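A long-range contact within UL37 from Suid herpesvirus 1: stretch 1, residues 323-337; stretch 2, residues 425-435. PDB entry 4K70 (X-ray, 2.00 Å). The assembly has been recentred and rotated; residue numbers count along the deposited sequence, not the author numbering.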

# COMPACT_ATOMS: atom_id res chain seq x y z
N VAL A 323 18.44 -7.20 16.97
CA VAL A 323 17.39 -6.62 16.14
C VAL A 323 17.85 -6.55 14.69
O VAL A 323 17.07 -6.80 13.77
CB VAL A 323 16.93 -5.23 16.62
CG1 VAL A 323 18.09 -4.27 16.70
CG2 VAL A 323 15.82 -4.69 15.68
N TRP A 324 19.13 -6.25 14.49
CA TRP A 324 19.71 -6.19 13.15
C TRP A 324 19.68 -7.57 12.51
O TRP A 324 19.41 -7.71 11.32
CB TRP A 324 21.16 -5.67 13.22
CG TRP A 324 21.86 -5.66 11.91
CD1 TRP A 324 23.14 -6.10 11.66
CD2 TRP A 324 21.33 -5.23 10.64
NE1 TRP A 324 23.43 -5.95 10.33
CE2 TRP A 324 22.34 -5.42 9.68
CE3 TRP A 324 20.10 -4.69 10.24
CZ2 TRP A 324 22.16 -5.09 8.33
CZ3 TRP A 324 19.92 -4.36 8.90
CH2 TRP A 324 20.95 -4.56 7.96
N GLU A 325 19.99 -8.59 13.31
CA GLU A 325 19.89 -9.98 12.84
C GLU A 325 18.45 -10.32 12.43
O GLU A 325 18.21 -10.90 11.36
CB GLU A 325 20.40 -10.96 13.91
CG GLU A 325 21.92 -10.94 14.07
CD GLU A 325 22.42 -11.78 15.25
OE1 GLU A 325 21.62 -12.59 15.78
OE2 GLU A 325 23.60 -11.63 15.64
N ALA A 326 17.49 -9.98 13.29
CA ALA A 326 16.09 -10.30 12.99
C ALA A 326 15.58 -9.54 11.77
O ALA A 326 14.78 -10.06 10.99
CB ALA A 326 15.20 -10.07 14.21
N VAL A 327 16.04 -8.30 11.61
CA VAL A 327 15.67 -7.48 10.45
C VAL A 327 16.23 -8.09 9.16
O VAL A 327 15.56 -8.12 8.13
CB VAL A 327 16.20 -6.02 10.56
CG1 VAL A 327 16.24 -5.37 9.17
CG2 VAL A 327 15.35 -5.18 11.55
N GLN A 328 17.47 -8.54 9.22
CA GLN A 328 18.08 -9.18 8.07
C GLN A 328 17.36 -10.46 7.69
O GLN A 328 17.22 -10.77 6.51
CB GLN A 328 19.54 -9.51 8.36
CG GLN A 328 20.48 -8.35 8.22
CD GLN A 328 21.89 -8.75 8.61
OE1 GLN A 328 22.27 -8.65 9.78
NE2 GLN A 328 22.65 -9.23 7.64
N ALA A 329 16.90 -11.21 8.69
CA ALA A 329 16.29 -12.52 8.42
C ALA A 329 14.87 -12.42 7.89
O ALA A 329 14.29 -13.42 7.43
CB ALA A 329 16.31 -13.36 9.67
N SER A 330 14.28 -11.23 7.98
CA SER A 330 12.88 -11.01 7.62
C SER A 330 12.65 -11.09 6.12
O SER A 330 13.38 -10.48 5.34
CB SER A 330 12.41 -9.63 8.12
OG SER A 330 12.42 -9.55 9.53
N ALA A 331 11.62 -11.83 5.71
CA ALA A 331 11.31 -11.97 4.29
C ALA A 331 9.91 -11.46 3.96
O ALA A 331 9.39 -11.75 2.89
CB ALA A 331 11.46 -13.45 3.85
N SER A 332 9.30 -10.71 4.87
CA SER A 332 7.98 -10.14 4.59
C SER A 332 7.88 -8.85 5.37
O SER A 332 8.66 -8.63 6.28
CB SER A 332 6.87 -11.09 5.03
OG SER A 332 6.81 -11.20 6.45
N PRO A 333 6.90 -8.01 5.00
CA PRO A 333 6.63 -6.75 5.70
C PRO A 333 6.32 -6.98 7.16
O PRO A 333 6.81 -6.23 7.99
CB PRO A 333 5.38 -6.21 5.00
CG PRO A 333 5.41 -6.85 3.65
CD PRO A 333 6.08 -8.17 3.79
N LEU A 334 5.50 -7.99 7.48
CA LEU A 334 5.11 -8.18 8.88
C LEU A 334 6.34 -8.49 9.71
O LEU A 334 6.56 -7.91 10.76
CB LEU A 334 4.07 -9.29 9.03
CG LEU A 334 3.77 -9.64 10.50
CD1 LEU A 334 3.37 -8.40 11.31
CD2 LEU A 334 2.71 -10.71 10.61
N GLN A 335 7.15 -9.42 9.22
CA GLN A 335 8.33 -9.85 9.94
C GLN A 335 9.27 -8.69 10.26
O GLN A 335 9.73 -8.54 11.40
CB GLN A 335 9.07 -10.93 9.15
CG GLN A 335 8.28 -12.24 9.07
CD GLN A 335 8.91 -13.26 8.14
OE1 GLN A 335 10.07 -13.15 7.76
NE2 GLN A 335 8.13 -14.27 7.75
N VAL A 336 9.57 -7.87 9.27
CA VAL A 336 10.58 -6.84 9.47
C VAL A 336 10.01 -5.71 10.34
O VAL A 336 10.69 -5.23 11.24
CB VAL A 336 11.16 -6.30 8.12
CG1 VAL A 336 10.08 -5.59 7.31
CG2 VAL A 336 12.35 -5.35 8.39
N VAL A 337 8.76 -5.32 10.10
CA VAL A 337 8.14 -4.28 10.92
C VAL A 337 7.97 -4.73 12.37
O VAL A 337 8.15 -3.94 13.29
CB VAL A 337 6.79 -3.83 10.35
CG1 VAL A 337 6.19 -2.75 11.24
CG2 VAL A 337 6.98 -3.33 8.93
N HIS A 425 19.66 -4.40 -1.00
CA HIS A 425 19.62 -5.86 -0.97
C HIS A 425 18.88 -6.36 0.25
O HIS A 425 18.23 -7.39 0.20
CB HIS A 425 21.04 -6.46 -1.03
CG HIS A 425 21.67 -6.37 -2.38
ND1 HIS A 425 22.92 -6.88 -2.66
CD2 HIS A 425 21.22 -5.83 -3.53
CE1 HIS A 425 23.20 -6.66 -3.93
NE2 HIS A 425 22.19 -6.02 -4.48
N VAL A 426 18.95 -5.62 1.36
CA VAL A 426 18.17 -5.99 2.53
C VAL A 426 16.70 -5.58 2.35
O VAL A 426 15.77 -6.37 2.62
CB VAL A 426 18.73 -5.38 3.82
CG1 VAL A 426 17.82 -5.72 5.02
CG2 VAL A 426 20.14 -5.86 4.06
N VAL A 427 16.49 -4.36 1.90
CA VAL A 427 15.13 -3.87 1.67
C VAL A 427 14.34 -4.75 0.69
O VAL A 427 13.18 -5.07 0.93
CB VAL A 427 15.12 -2.40 1.19
CG1 VAL A 427 13.71 -1.99 0.76
CG2 VAL A 427 15.66 -1.48 2.31
N ARG A 428 14.98 -5.13 -0.41
CA ARG A 428 14.29 -5.95 -1.40
C ARG A 428 13.88 -7.31 -0.85
O ARG A 428 12.89 -7.89 -1.30
CB ARG A 428 15.09 -6.10 -2.69
CG ARG A 428 16.34 -6.98 -2.61
CD ARG A 428 17.05 -6.98 -3.96
NE ARG A 428 18.25 -7.81 -3.97
CZ ARG A 428 19.12 -7.86 -4.97
NH1 ARG A 428 18.93 -7.12 -6.05
NH2 ARG A 428 20.19 -8.64 -4.88
N HIS A 429 14.62 -7.81 0.13
CA HIS A 429 14.37 -9.14 0.66
C HIS A 429 13.01 -9.24 1.36
O HIS A 429 12.37 -10.29 1.36
CB HIS A 429 15.50 -9.58 1.61
CG HIS A 429 15.53 -11.06 1.85
ND1 HIS A 429 15.90 -11.95 0.87
CD2 HIS A 429 15.20 -11.80 2.94
CE1 HIS A 429 15.80 -13.18 1.35
NE2 HIS A 429 15.39 -13.12 2.60
N CYS A 430 12.57 -8.14 1.95
CA CYS A 430 11.36 -8.18 2.75
C CYS A 430 10.24 -7.32 2.18
O CYS A 430 9.06 -7.62 2.38
CB CYS A 430 11.66 -7.81 4.22
SG CYS A 430 12.55 -6.21 4.44
N MET A 431 10.61 -6.28 1.42
CA MET A 431 9.63 -5.29 0.96
C MET A 431 9.41 -5.24 -0.56
O MET A 431 8.56 -4.47 -1.02
CB MET A 431 10.00 -3.89 1.46
CG MET A 431 10.11 -3.77 2.97
SD MET A 431 8.56 -4.14 3.82
CE MET A 431 7.53 -2.69 3.48
N ALA A 432 10.16 -6.03 -1.32
CA ALA A 432 10.02 -6.02 -2.78
C ALA A 432 8.57 -6.28 -3.16
O ALA A 432 7.89 -7.08 -2.50
CB ALA A 432 10.92 -7.07 -3.42
N PRO A 433 8.08 -5.59 -4.19
CA PRO A 433 6.73 -5.80 -4.70
C PRO A 433 6.56 -7.25 -5.18
O PRO A 433 7.45 -7.78 -5.84
CB PRO A 433 6.66 -4.85 -5.89
CG PRO A 433 7.57 -3.75 -5.53
CD PRO A 433 8.73 -4.44 -4.86
N ARG A 434 5.44 -7.87 -4.83
CA ARG A 434 5.13 -9.23 -5.29
C ARG A 434 3.76 -9.31 -5.99
O ARG A 434 2.92 -10.14 -5.62
CB ARG A 434 5.20 -10.21 -4.12
CG ARG A 434 6.62 -10.40 -3.57
CD ARG A 434 6.66 -10.81 -2.09
NE ARG A 434 8.03 -10.74 -1.56
CZ ARG A 434 8.38 -10.96 -0.29
NH1 ARG A 434 7.48 -11.28 0.63
NH2 ARG A 434 9.66 -10.86 0.07
N PRO A 435 3.53 -8.45 -6.99
CA PRO A 435 2.22 -8.45 -7.67
C PRO A 435 2.05 -9.72 -8.48
O PRO A 435 3.00 -10.15 -9.13
CB PRO A 435 2.34 -7.27 -8.64
CG PRO A 435 3.81 -7.26 -8.99
CD PRO A 435 4.50 -7.58 -7.68
O HOH W 1 15.01 -14.81 4.56
O HOH W 2 14.91 -8.22 4.99

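This is a mainly apolar contact in which the break between two helices packs against the C-terminal end of a third, fastened by one arginine and two waters. The two stretches bury 492 Å² between them, both sides summed.

The approach is tightest at the break. The CA atoms of Ala 331 and Cys 430 lie 4.1 Å apart. The small side chains of both residues are consistent with so close a backbone approach. Ala 331 CA also makes a CA-H...O contact with His 429 O at 3.5 Å.

Helix 323-329 meets helix 425-431 at 60°, with the axes 9.9 Å apart at closest. Val 426 points toward stretch 1. Its CG2 lies 4.2 Å from Trp 324 CH2, and its CG1 lies 4.5 Å from Val 327 CG1. Trp 324 leaves its backbone sideways, but its long ring brings the far end nearer to Val 426.

Helix 333-337 crosses the same helix at 127°, with a closest axis approach of 9.2 Å. Val 336 points toward stretch 2. Its CG1 is 3.8 Å from Cys 430 SG and 4.1 Å from Met 431 SD. Pro 333 CB adds a contact of 4.0 Å to Met 431 SD. All four of these residues are buried. The flexible Met 431 side chain, with all three chi angles in m, brings its sulfur to both partners. Pro 333 CD sits 3.3 Å from Cys 430 O; the proline nitrogen has no hydrogen to offer that carbonyl.

Arg 434 supplies the direct hydrogen bonds. Its NH1 and NH2 each donate to Ala 331 O, both at 3.0 Å. The carbonyl lies at the edge of the guanidinium, near its plane, where the N-H groups can converge on it. The extended outer part of the side chain lets an exposed residue beyond the helix reach back to the break.

Water 2 lies between the two backbones, 2.8 Å from Ser 330 O and 3.1 Å from Val 426 O, within hydrogen-bonding reach of both. Water 1 donates to Ala 329 O at 3.3 Å and is hydrogen-bonded to His 429 NE2 at 2.6 Å. The His 429 ring also places CD2 3.3 Å from Ser 330 O, which lies at the ring edge.

Bonds within stretch 1 brace the break. Ser 330 OG donates to Ala 326 O at 2.8 Å. Ala 331 N donates to Gln 335 OE1 at 2.9 Å. Ser 332 caps the second helix, its OG accepting a weak bond from Gln 335 N at 3.3 Å.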